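Local coordinates for CBS domain-containing protein CBSX2, chloroplastic (PDB 3SL7) that probably regulates the chloroplast thioredoxin system, and so plant development, through a pair of CBS domains, at residues 14-19 / 139-144; 18-23 / 41-46; 50-55 / 103-108; 110-115 / 135-140. All coordinates share one frame; numbering follows the deposited sequence.

Interaction 1 of 4, residues 14-19 / 139-144; sequences QNLHVV and GKLIGI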
loop_
_atom_site.group_PDB
_atom_site.type_symbol
_atom_site.label_atom_id
_atom_site.label_comp_id
_atom_site.label_asym_id
_atom_site.label_seq_id
_atom_site.Cartn_x
_atom_site.Cartn_y
_atom_site.Cartn_z
ATOM N N GLN A 14 10.521 -10.008 10.583
ATOM C CA GLN A 14 10.190 -11.135 9.713
ATOM C C GLN A 14 9.211 -10.753 8.614
ATOM O O GLN A 14 9.064 -11.479 7.633
ATOM C CB GLN A 14 9.659 -12.334 10.514
ATOM C CG GLN A 14 8.446 -12.034 11.385
ATOM C CD GLN A 14 8.815 -11.753 12.832
ATOM O OE1 GLN A 14 9.852 -11.151 13.120
ATOM N NE2 GLN A 14 7.968 -12.199 13.751
ATOM N N ASN A 15 8.552 -9.610 8.768
ATOM C CA ASN A 15 7.602 -9.161 7.756
ATOM C C ASN A 15 8.110 -7.988 6.924
ATOM O O ASN A 15 7.365 -7.410 6.137
ATOM C CB ASN A 15 6.250 -8.851 8.399
ATOM C CG ASN A 15 5.671 -10.054 9.122
ATOM O OD1 ASN A 15 5.287 -9.974 10.288
ATOM N ND2 ASN A 15 5.624 -11.186 8.434
ATOM N N LEU A 16 9.383 -7.644 7.093
ATOM C CA LEU A 16 9.981 -6.571 6.306
ATOM C C LEU A 16 10.327 -7.065 4.917
ATOM O O LEU A 16 10.556 -8.260 4.707
ATOM C CB LEU A 16 11.257 -6.026 6.956
ATOM C CG LEU A 16 11.072 -5.497 8.375
ATOM C CD1 LEU A 16 12.356 -4.987 9.048
ATOM C CD2 LEU A 16 9.876 -4.575 8.542
ATOM N N HIS A 17 10.359 -6.130 3.975
ATOM C CA HIS A 17 10.873 -6.400 2.645
ATOM C C HIS A 17 12.015 -5.430 2.415
ATOM O O HIS A 17 11.810 -4.218 2.369
ATOM C CB HIS A 17 9.757 -6.219 1.625
ATOM C CG HIS A 17 8.463 -6.826 2.064
ATOM N ND1 HIS A 17 8.300 -8.187 2.236
ATOM C CD2 HIS A 17 7.283 -6.261 2.410
ATOM C CE1 HIS A 17 7.069 -8.432 2.642
ATOM N NE2 HIS A 17 6.430 -7.279 2.759
ATOM N N VAL A 18 13.227 -5.963 2.315
ATOM C CA VAL A 18 14.409 -5.124 2.263
ATOM C C VAL A 18 15.117 -5.292 0.938
ATOM O O VAL A 18 14.981 -6.323 0.281
ATOM C CB VAL A 18 15.408 -5.471 3.381
ATOM C CG1 VAL A 18 14.771 -5.262 4.767
ATOM C CG2 VAL A 18 15.893 -6.896 3.229
ATOM N N VAL A 19 15.854 -4.259 0.544
ATOM C CA VAL A 19 16.812 -4.364 -0.556
ATOM C C VAL A 19 18.137 -3.795 -0.076
ATOM O O VAL A 19 18.225 -3.268 1.035
ATOM C CB VAL A 19 16.337 -3.594 -1.799
ATOM C CG1 VAL A 19 15.083 -4.250 -2.380
ATOM C CG2 VAL A 19 16.057 -2.136 -1.437
ATOM N N GLY A 139 21.925 -0.042 15.263
ATOM C CA GLY A 139 21.490 0.531 13.999
ATOM C C GLY A 139 20.993 -0.516 13.020
ATOM O O GLY A 139 20.748 -0.216 11.856
ATOM N N LYS A 140 20.834 -1.749 13.489
ATOM C CA LYS A 140 20.244 -2.815 12.681
ATOM C C LYS A 140 18.736 -2.638 12.552
ATOM O O LYS A 140 18.056 -2.304 13.516
ATOM C CB LYS A 140 20.521 -4.191 13.293
ATOM C CG LYS A 140 21.986 -4.490 13.555
ATOM C CD LYS A 140 22.844 -4.196 12.338
ATOM C CE LYS A 140 24.273 -4.682 12.548
ATOM N NZ LYS A 140 24.310 -6.160 12.734
ATOM N N LEU A 141 18.217 -2.878 11.352
ATOM C CA LEU A 141 16.788 -2.804 11.106
ATOM C C LEU A 141 16.079 -3.927 11.851
ATOM O O LEU A 141 16.356 -5.095 11.603
ATOM C CB LEU A 141 16.529 -2.967 9.613
ATOM C CG LEU A 141 15.070 -2.893 9.204
ATOM C CD1 LEU A 141 14.536 -1.529 9.592
ATOM C CD2 LEU A 141 14.938 -3.126 7.692
ATOM N N ILE A 142 15.173 -3.589 12.764
ATOM C CA ILE A 142 14.475 -4.636 13.511
ATOM C C ILE A 142 12.976 -4.598 13.264
ATOM O O ILE A 142 12.239 -5.500 13.646
ATOM C CB ILE A 142 14.769 -4.578 15.023
ATOM C CG1 ILE A 142 14.372 -3.222 15.605
ATOM C CG2 ILE A 142 16.237 -4.866 15.293
ATOM C CD1 ILE A 142 14.464 -3.169 17.151
ATOM N N GLY A 143 12.522 -3.547 12.597
ATOM C CA GLY A 143 11.121 -3.455 12.269
ATOM C C GLY A 143 10.828 -2.192 11.504
ATOM O O GLY A 143 11.716 -1.402 11.203
ATOM N N ILE A 144 9.562 -1.989 11.197
ATOM C CA ILE A 144 9.160 -0.742 10.603
ATOM C C ILE A 144 7.818 -0.343 11.196
ATOM O O ILE A 144 6.985 -1.199 11.496
ATOM C CB ILE A 144 9.136 -0.843 9.032
ATOM C CG1 ILE A 144 9.034 0.533 8.397
ATOM C CG2 ILE A 144 8.000 -1.734 8.534
ATOM C CD1 ILE A 144 9.487 0.541 6.939
#
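Leu-16 turns its side chain to Leu-141 and Ile-144, while the imidazole of the next residue, His-17, leaves the contact on the other side of the backbone; one ring face of His-17 has Asn-15 O lying 3.5 Å above its plane, offset toward the rim. The contact itself is aliphatic, and no hydrogen bond crosses it. CG of Leu-16 stands anti to its own carbonyl carbon (chi1 -58°), whereas CG of Leu-141 stands anti to its backbone N (chi1 -179°), and the two side chains reach for each other tip to tip. Leu-16 CD1 lies 3.4 Å from Leu-141 CG, closer than ordinary van der Waals contact. The other methyl works on a different partner: Leu-16 CD2 sits 3.4 Å from Ile-144 CG2, equally tight. Between Leu-141 and Ile-144 the strand carries a classic beta bulge, with Ile-142 and Gly-143 both facing Val-134, and Leu-16 CD1 approaches Gly-143 CA to 3.8 Å. The contact joins the two halves of a CBS pair: the loop that precedes helix 25-35, in the first CBS repeat, is laid against strand 141-146 of the second. An alanine in place of Leu-16 would probably open a gap between loop and strand, leaving the Leu-141 tip and Ile-144 CG2 without their partner methyls. Farther along the loop, Val-18 and Leu-141 slide past each other in opposite directions, with Val-18 CG1 3.6 Å from Leu-141 CD2. Trp-47 touches both of these side chains, and Pro-41 also packs on Leu-141.

Interaction 2 of 4, residues 18-23 / 41-46; sequences VVKPST and PVIDDN
Val-19 and Val-42 form the single backbone bridge by which the extended segment ahead of helix 25-35 joins strand 39-43; extended segment, helix and strand in succession are consistent with the beta-alpha-beta part of a CBS fold. Two bonds define it: Val-19 N donates to Pro-41 O (3.2 Å), and Val-19 O accepts from Ile-43 N (2.9 Å, N-H...O angle 158°), both nearly along the C=O axis. Side chains pack beside this bridge. Val-18 crosses Pro-41 at about a right angle, and its CG2 meets Ile-43 CD1 at 3.7 Å. A first torsion of 55° sets Ile-43 CG1 between the backbone N and the carbonyl carbon, 4.0 Å from Val-18 CB. Pro-21 rests its CD 3.6 Å from Val-42 CG1, and the neighbouring Val-50 touches both residues from strand 49-54. The chain then leaves through a type I turn, Lys-20 to Thr-23, which is closed by Thr-23 N bonding to Lys-20 O and tied again by Lys-20 N donating to Thr-23 OG1 (2.8 Å). At the outer end, Asp-44 OD1 accepts from Asn-46 N in an Asx turn that has Asp-45 at its middle. Lys-20, extended beyond CG, crosses the Asp-45 side chain at about a right angle and makes a salt bridge, NZ lying 2.7 Å from Asp-45 OD1 on its anti side and 32° out of the carboxylate plane.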
loop_
_atom_site.group_PDB
_atom_site.type_symbol
_atom_site.label_atom_id
_atom_site.label_comp_id
_atom_site.label_asym_id
_atom_site.label_seq_id
_atom_site.Cartn_x
_atom_site.Cartn_y
_atom_site.Cartn_z
ATOM N N VAL A 18 13.227 -5.963 2.315
ATOM C CA VAL A 18 14.409 -5.124 2.263
ATOM C C VAL A 18 15.117 -5.292 0.938
ATOM O O VAL A 18 14.981 -6.323 0.281
ATOM C CB VAL A 18 15.408 -5.471 3.381
ATOM C CG1 VAL A 18 14.771 -5.262 4.767
ATOM C CG2 VAL A 18 15.893 -6.896 3.229
ATOM N N VAL A 19 15.854 -4.259 0.544
ATOM C CA VAL A 19 16.812 -4.364 -0.556
ATOM C C VAL A 19 18.137 -3.795 -0.076
ATOM O O VAL A 19 18.225 -3.268 1.035
ATOM C CB VAL A 19 16.337 -3.594 -1.799
ATOM C CG1 VAL A 19 15.083 -4.250 -2.380
ATOM C CG2 VAL A 19 16.057 -2.136 -1.437
ATOM N N LYS A 20 19.166 -3.901 -0.908
ATOM C CA LYS A 20 20.461 -3.329 -0.593
ATOM C C LYS A 20 20.800 -2.252 -1.612
ATOM O O LYS A 20 20.145 -2.157 -2.636
ATOM C CB LYS A 20 21.521 -4.420 -0.594
ATOM C CG LYS A 20 21.178 -5.587 0.309
ATOM C CD LYS A 20 22.329 -6.568 0.373
ATOM C CE LYS A 20 22.014 -7.733 1.289
ATOM N NZ LYS A 20 23.133 -8.718 1.298
ATOM N N PRO A 21 21.811 -1.421 -1.324
ATOM C CA PRO A 21 22.164 -0.373 -2.280
ATOM C C PRO A 21 22.566 -0.986 -3.625
ATOM O O PRO A 21 22.433 -0.345 -4.661
ATOM C CB PRO A 21 23.358 0.304 -1.625
ATOM C CG PRO A 21 23.107 0.088 -0.116
ATOM C CD PRO A 21 22.567 -1.313 -0.066
ATOM N N SER A 22 23.020 -2.233 -3.600
ATOM C CA SER A 22 23.464 -2.914 -4.817
ATOM C C SER A 22 22.327 -3.612 -5.562
ATOM O O SER A 22 22.510 -4.117 -6.667
ATOM C CB SER A 22 24.559 -3.926 -4.477
ATOM O OG SER A 22 24.057 -4.968 -3.658
ATOM N N THR A 23 21.153 -3.652 -4.958
ATOM C CA THR A 23 20.006 -4.285 -5.597
ATOM C C THR A 23 19.688 -3.528 -6.876
ATOM O O THR A 23 19.660 -2.299 -6.878
ATOM C CB THR A 23 18.783 -4.258 -4.678
ATOM O OG1 THR A 23 19.096 -4.968 -3.480
ATOM C CG2 THR A 23 17.601 -4.914 -5.347
ATOM N N PRO A 41 12.822 -0.445 2.985
ATOM C CA PRO A 41 14.040 -0.067 3.694
ATOM C C PRO A 41 15.227 -0.656 2.962
ATOM O O PRO A 41 15.136 -1.747 2.394
ATOM C CB PRO A 41 13.873 -0.737 5.072
ATOM C CG PRO A 41 12.897 -1.830 4.862
ATOM C CD PRO A 41 11.989 -1.390 3.753
ATOM N N VAL A 42 16.334 0.073 2.955
ATOM C CA VAL A 42 17.557 -0.430 2.362
ATOM C C VAL A 42 18.548 -0.750 3.470
ATOM O O VAL A 42 18.823 0.096 4.323
ATOM C CB VAL A 42 18.166 0.609 1.404
ATOM C CG1 VAL A 42 19.290 -0.012 0.570
ATOM C CG2 VAL A 42 17.058 1.185 0.476
ATOM N N ILE A 43 19.068 -1.970 3.466
ATOM C CA ILE A 43 20.061 -2.387 4.443
ATOM C C ILE A 43 21.366 -2.737 3.744
ATOM O O ILE A 43 21.396 -2.875 2.519
ATOM C CB ILE A 43 19.594 -3.639 5.205
ATOM C CG1 ILE A 43 19.255 -4.759 4.210
ATOM C CG2 ILE A 43 18.392 -3.311 6.062
ATOM C CD1 ILE A 43 19.158 -6.129 4.842
ATOM N N ASP A 44 22.445 -2.873 4.515
ATOM C CA ASP A 44 23.662 -3.445 3.969
ATOM C C ASP A 44 23.708 -4.916 4.322
ATOM O O ASP A 44 22.758 -5.458 4.894
ATOM C CB ASP A 44 24.919 -2.711 4.439
ATOM C CG ASP A 44 25.176 -2.859 5.932
ATOM O OD1 ASP A 44 24.535 -3.713 6.588
ATOM O OD2 ASP A 44 26.049 -2.123 6.450
ATOM N N ASP A 45 24.819 -5.560 3.991
ATOM C CA ASP A 45 24.962 -6.999 4.174
ATOM C C ASP A 45 24.749 -7.460 5.625
ATOM O O ASP A 45 24.413 -8.621 5.870
ATOM C CB ASP A 45 26.322 -7.467 3.631
ATOM C CG ASP A 45 26.430 -7.330 2.112
ATOM O OD1 ASP A 45 25.379 -7.280 1.433
ATOM O OD2 ASP A 45 27.568 -7.281 1.594
ATOM N N ASN A 46 24.927 -6.553 6.583
ATOM C CA ASN A 46 24.798 -6.895 8.001
ATOM C C ASN A 46 23.494 -6.403 8.629
ATOM O O ASN A 46 23.363 -6.351 9.849
ATOM C CB ASN A 46 25.990 -6.367 8.809
ATOM C CG ASN A 46 27.320 -6.827 8.255
ATOM O OD1 ASN A 46 28.195 -6.011 7.969
ATOM N ND2 ASN A 46 27.481 -8.139 8.096
#

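Interaction 3 of 4, residues 50-55 / 103-108; sequences VGVVSD and LMTPSP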
loop_
_atom_site.group_PDB
_atom_site.type_symbol
_atom_site.label_atom_id
_atom_site.label_comp_id
_atom_site.label_asym_id
_atom_site.label_seq_id
_atom_site.Cartn_x
_atom_site.Cartn_y
_atom_site.Cartn_z
ATOM N N VAL A 50 20.544 1.499 6.004
ATOM C CA VAL A 50 21.350 2.525 5.342
ATOM C C VAL A 50 20.516 3.551 4.573
ATOM O O VAL A 50 21.008 4.622 4.212
ATOM C CB VAL A 50 22.419 1.910 4.418
ATOM C CG1 VAL A 50 23.288 0.937 5.201
ATOM C CG2 VAL A 50 21.770 1.229 3.203
ATOM N N GLY A 51 19.253 3.226 4.334
ATOM C CA GLY A 51 18.390 4.119 3.595
ATOM C C GLY A 51 17.006 3.564 3.385
ATOM O O GLY A 51 16.650 2.509 3.902
ATOM N N VAL A 52 16.211 4.318 2.643
ATOM C CA VAL A 52 14.879 3.893 2.255
ATOM C C VAL A 52 14.712 4.273 0.793
ATOM O O VAL A 52 15.353 5.209 0.309
ATOM C CB VAL A 52 13.784 4.589 3.102
ATOM C CG1 VAL A 52 13.934 4.211 4.595
ATOM C CG2 VAL A 52 13.857 6.099 2.931
ATOM N N VAL A 53 13.857 3.545 0.086
ATOM C CA VAL A 53 13.630 3.829 -1.333
ATOM C C VAL A 53 12.180 3.537 -1.660
ATOM O O VAL A 53 11.598 2.584 -1.132
ATOM C CB VAL A 53 14.594 3.023 -2.245
ATOM C CG1 VAL A 53 14.281 1.534 -2.183
ATOM C CG2 VAL A 53 14.515 3.550 -3.675
ATOM N N SER A 54 11.584 4.388 -2.489
ATOM C CA SER A 54 10.179 4.267 -2.830
ATOM C C SER A 54 9.959 4.056 -4.304
ATOM O O SER A 54 10.874 4.260 -5.102
ATOM C CB SER A 54 9.449 5.537 -2.420
ATOM O OG SER A 54 9.546 5.719 -1.026
ATOM N N ASP A 55 8.735 3.671 -4.666
ATOM C CA ASP A 55 8.373 3.561 -6.078
ATOM C C ASP A 55 8.642 4.878 -6.818
ATOM O O ASP A 55 9.116 4.860 -7.942
ATOM C CB ASP A 55 6.915 3.109 -6.267
ATOM C CG ASP A 55 5.936 3.855 -5.365
ATOM O OD1 ASP A 55 6.309 4.882 -4.758
ATOM O OD2 ASP A 55 4.774 3.411 -5.274
ATOM N N LEU A 103 19.444 5.817 -6.034
ATOM C CA LEU A 103 18.123 6.447 -6.011
ATOM C C LEU A 103 17.529 6.548 -4.620
ATOM O O LEU A 103 16.498 7.184 -4.419
ATOM C CB LEU A 103 17.161 5.652 -6.880
ATOM C CG LEU A 103 17.626 5.420 -8.324
ATOM C CD1 LEU A 103 16.559 4.678 -9.101
ATOM C CD2 LEU A 103 17.952 6.743 -8.989
HETATM N N MSE A 104 18.173 5.893 -3.669
HETATM C CA MSE A 104 17.647 5.824 -2.322
HETATM C C MSE A 104 17.858 7.121 -1.537
HETATM O O MSE A 104 18.608 8.023 -1.930
HETATM C CB MSE A 104 18.292 4.665 -1.578
HETATM C CG MSE A 104 19.691 4.985 -1.097
HETATM SE SE MSE A 104 20.490 3.528 -0.104
HETATM C CE MSE A 104 22.188 4.333 0.374
ATOM N N THR A 105 17.160 7.212 -0.421
ATOM C CA THR A 105 17.352 8.292 0.520
ATOM C C THR A 105 18.134 7.717 1.678
ATOM O O THR A 105 17.650 6.828 2.376
ATOM C CB THR A 105 16.002 8.826 1.014
ATOM O OG1 THR A 105 15.362 9.523 -0.063
ATOM C CG2 THR A 105 16.205 9.768 2.188
ATOM N N PRO A 106 19.366 8.201 1.867
ATOM C CA PRO A 106 20.230 7.646 2.897
ATOM C C PRO A 106 19.867 8.243 4.263
ATOM O O PRO A 106 19.227 9.293 4.313
ATOM C CB PRO A 106 21.602 8.135 2.470
ATOM C CG PRO A 106 21.311 9.488 1.887
ATOM C CD PRO A 106 19.978 9.362 1.197
ATOM N N SER A 107 20.238 7.562 5.337
ATOM C CA SER A 107 20.169 8.168 6.664
ATOM C C SER A 107 18.755 8.655 6.987
ATOM O O SER A 107 18.569 9.808 7.370
ATOM C CB SER A 107 21.145 9.345 6.695
ATOM O OG SER A 107 21.338 9.806 8.017
ATOM N N PRO A 108 17.743 7.790 6.785
ATOM C CA PRO A 108 16.359 8.230 6.998
ATOM C C PRO A 108 16.071 8.423 8.483
ATOM O O PRO A 108 16.891 8.031 9.327
ATOM C CB PRO A 108 15.530 7.063 6.436
ATOM C CG PRO A 108 16.416 5.868 6.587
ATOM C CD PRO A 108 17.819 6.381 6.352
#
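Val-52 O receives Thr-105 N at 2.8 Å with an N-H...O angle of 173°, the shortest polar bond between the segments. Together with Val-52 N donating to Thr-105 O (2.9 Å), it makes an antiparallel hydrogen-bonded pair. Strand 105-106, from the second CBS repeat, is thereby added as an edge to the sheet formed by strands 39-43 and 49-54 of the first. Ser-107 N continues the attachment with a longer bond to Val-50 O (3.2 Å). At the neighbouring non-hydrogen-bonded pair, Gly-51 and Pro-106 bring their CA atoms to 4.0 Å; with no side chain on Gly-51, its CA can come within 3.1 Å of Thr-105 O. Val-50 and Gly-51 both face Val-42, a classic beta bulge. Val-52 and Pro-108 slide past each other in opposite directions, with Val-52 CG1 3.6 Å from Pro-108 CG, while Val-52 CG2 lies 4.0 Å from Thr-105 CB. An alanine in place of Val-52 would probably open a gap beside the Pro-108 ring and leave Thr-105 CB without its methyl neighbour. Met-104, present as selenomethionine, packs its CB 4.1 Å from Val-53 CB.

Interaction 4 of 4, residues 110-115 / 135-140; sequences VVRDST and VDADGK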
loop_
_atom_site.group_PDB
_atom_site.type_symbol
_atom_site.label_atom_id
_atom_site.label_comp_id
_atom_site.label_asym_id
_atom_site.label_seq_id
_atom_site.Cartn_x
_atom_site.Cartn_y
_atom_site.Cartn_z
ATOM N N VAL A 110 14.606 7.410 11.814
ATOM C CA VAL A 110 14.269 6.134 12.434
ATOM C C VAL A 110 13.818 6.289 13.887
ATOM O O VAL A 110 14.033 7.328 14.524
ATOM C CB VAL A 110 15.443 5.132 12.407
ATOM C CG1 VAL A 110 16.007 4.968 10.985
ATOM C CG2 VAL A 110 16.530 5.556 13.386
ATOM N N VAL A 111 13.194 5.242 14.414
ATOM C CA VAL A 111 12.823 5.222 15.817
ATOM C C VAL A 111 13.391 3.959 16.434
ATOM O O VAL A 111 13.976 3.129 15.734
ATOM C CB VAL A 111 11.298 5.245 16.004
ATOM C CG1 VAL A 111 10.727 6.570 15.522
ATOM C CG2 VAL A 111 10.660 4.086 15.258
ATOM N N ARG A 112 13.246 3.837 17.750
ATOM C CA ARG A 112 13.655 2.643 18.471
ATOM C C ARG A 112 12.381 1.921 18.921
ATOM O O ARG A 112 11.305 2.509 18.890
ATOM C CB ARG A 112 14.485 3.082 19.672
ATOM C CG ARG A 112 15.604 4.019 19.240
ATOM C CD ARG A 112 16.625 3.222 18.483
ATOM N NE ARG A 112 17.247 2.349 19.451
ATOM C CZ ARG A 112 18.401 2.626 20.034
ATOM N NH1 ARG A 112 19.082 3.713 19.672
ATOM N NH2 ARG A 112 18.879 1.797 20.935
ATOM N N ASP A 113 12.471 0.662 19.350
ATOM C CA ASP A 113 11.252 0.009 19.825
ATOM C C ASP A 113 10.706 0.669 21.097
ATOM O O ASP A 113 9.517 0.563 21.401
ATOM C CB ASP A 113 11.435 -1.506 20.022
ATOM C CG ASP A 113 12.554 -1.857 20.977
ATOM O OD1 ASP A 113 12.968 -1.014 21.810
ATOM O OD2 ASP A 113 13.015 -3.010 20.888
ATOM N N SER A 114 11.580 1.369 21.820
ATOM C CA SER A 114 11.213 2.039 23.064
ATOM C C SER A 114 10.606 3.410 22.816
ATOM O O SER A 114 10.110 4.045 23.735
ATOM C CB SER A 114 12.445 2.200 23.952
ATOM O OG SER A 114 13.483 2.841 23.223
ATOM N N THR A 115 10.648 3.868 21.571
ATOM C CA THR A 115 10.106 5.178 21.241
ATOM C C THR A 115 8.627 5.237 21.574
ATOM O O THR A 115 7.882 4.313 21.277
ATOM C CB THR A 115 10.323 5.510 19.752
ATOM O OG1 THR A 115 11.725 5.562 19.490
ATOM C CG2 THR A 115 9.713 6.852 19.400
ATOM N N VAL A 135 15.140 0.675 14.481
ATOM C CA VAL A 135 16.457 0.099 14.645
ATOM C C VAL A 135 16.766 -0.262 16.098
ATOM O O VAL A 135 16.120 0.221 17.036
ATOM C CB VAL A 135 17.547 1.046 14.103
ATOM C CG1 VAL A 135 17.307 1.336 12.612
ATOM C CG2 VAL A 135 17.564 2.339 14.897
ATOM N N ASP A 136 17.756 -1.126 16.275
ATOM C CA ASP A 136 18.271 -1.442 17.595
ATOM C C ASP A 136 19.492 -0.595 17.898
ATOM O O ASP A 136 19.813 0.302 17.142
ATOM C CB ASP A 136 18.606 -2.926 17.714
ATOM C CG ASP A 136 19.757 -3.348 16.822
ATOM O OD1 ASP A 136 20.493 -2.489 16.272
ATOM O OD2 ASP A 136 19.927 -4.571 16.677
ATOM N N ALA A 137 20.175 -0.891 19.005
ATOM C CA ALA A 137 21.229 -0.016 19.501
ATOM C C ALA A 137 22.425 -0.040 18.565
ATOM O O ALA A 137 23.274 0.849 18.600
ATOM C CB ALA A 137 21.647 -0.430 20.912
ATOM N N ASP A 138 22.473 -1.077 17.735
ATOM C CA ASP A 138 23.494 -1.230 16.709
ATOM C C ASP A 138 23.074 -0.698 15.345
ATOM O O ASP A 138 23.779 -0.906 14.366
ATOM C CB ASP A 138 23.835 -2.699 16.543
ATOM C CG ASP A 138 24.752 -3.193 17.611
ATOM O OD1 ASP A 138 25.621 -2.399 18.034
ATOM O OD2 ASP A 138 24.593 -4.358 18.034
ATOM N N GLY A 139 21.925 -0.042 15.263
ATOM C CA GLY A 139 21.490 0.531 13.999
ATOM C C GLY A 139 20.993 -0.516 13.020
ATOM O O GLY A 139 20.748 -0.216 11.856
ATOM N N LYS A 140 20.834 -1.749 13.489
ATOM C CA LYS A 140 20.244 -2.815 12.681
ATOM C C LYS A 140 18.736 -2.638 12.552
ATOM O O LYS A 140 18.056 -2.304 13.516
ATOM C CB LYS A 140 20.521 -4.191 13.293
ATOM C CG LYS A 140 21.986 -4.490 13.555
ATOM C CD LYS A 140 22.844 -4.196 12.338
ATOM C CE LYS A 140 24.273 -4.682 12.548
ATOM N NZ LYS A 140 24.310 -6.160 12.734
HETATM O O HOH W 1 15.104 -0.428 19.432
#
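Val-135 meets Val-110 and Arg-112 at once. Its CG2 lies 3.7 Å from Val-110 CG2, where the two valines cross at about a right angle, and Arg-112 CD comes within 3.4 Å of Val-135 O. Bent at both chi2 and chi3 (-71° and -69°), the arginine folds back over the next turn: Asp-136 O sits 3.9 Å above the guanidinium plane, over its centre, and NH2 is 3.3 Å from Ala-137 CA. The backbone tie is Val-135 N to Val-111 O at 3.0 Å. One water extends it, accepting from Asp-113 N and donating to Val-135 O (2.7 Å); the same water lies in plane at the guanidinium edge. Behind this shell each chain is braced by its own turn. Arg-112 N donates to Thr-115 OG1 (2.9 Å) across a type I turn. In the other segment, Asp-136 OD1 accepts from Lys-140 N (2.9 Å) and weakly from Asp-138 N, while Gly-139, at positive phi, ends a type I turn begun at Asp-136. That turn links antiparallel strands 131-135 and 141-146; with the weakly bonded strand 111-112, helix 117-124 and helix 147-159 they follow the beta-alpha-beta-beta-alpha order of a CBS repeat.

How the interactions relate
Interactions 2 and 4 lie within single CBS repeats and resemble each other: each pairs the segment leading to a helix with the strand that follows it, and in each the backbone N of a lysine or arginine donates to the OG1 of a threonine three residues on. At their outer ends, interaction 2 has a salt bridge, interaction 4 a water and a guanidinium laid over backbone. Interactions 1 and 3 join the two repeats, the first by tight aliphatic contact alone, the third mainly by backbone bonds. The centres of 1 and 3 lie about 8 Å from the chain centre, those of 2 and 4 about 12 and 14 Å; all are partly buried. Val-18 serves 1 and 2; Val-42 links 2 to 3.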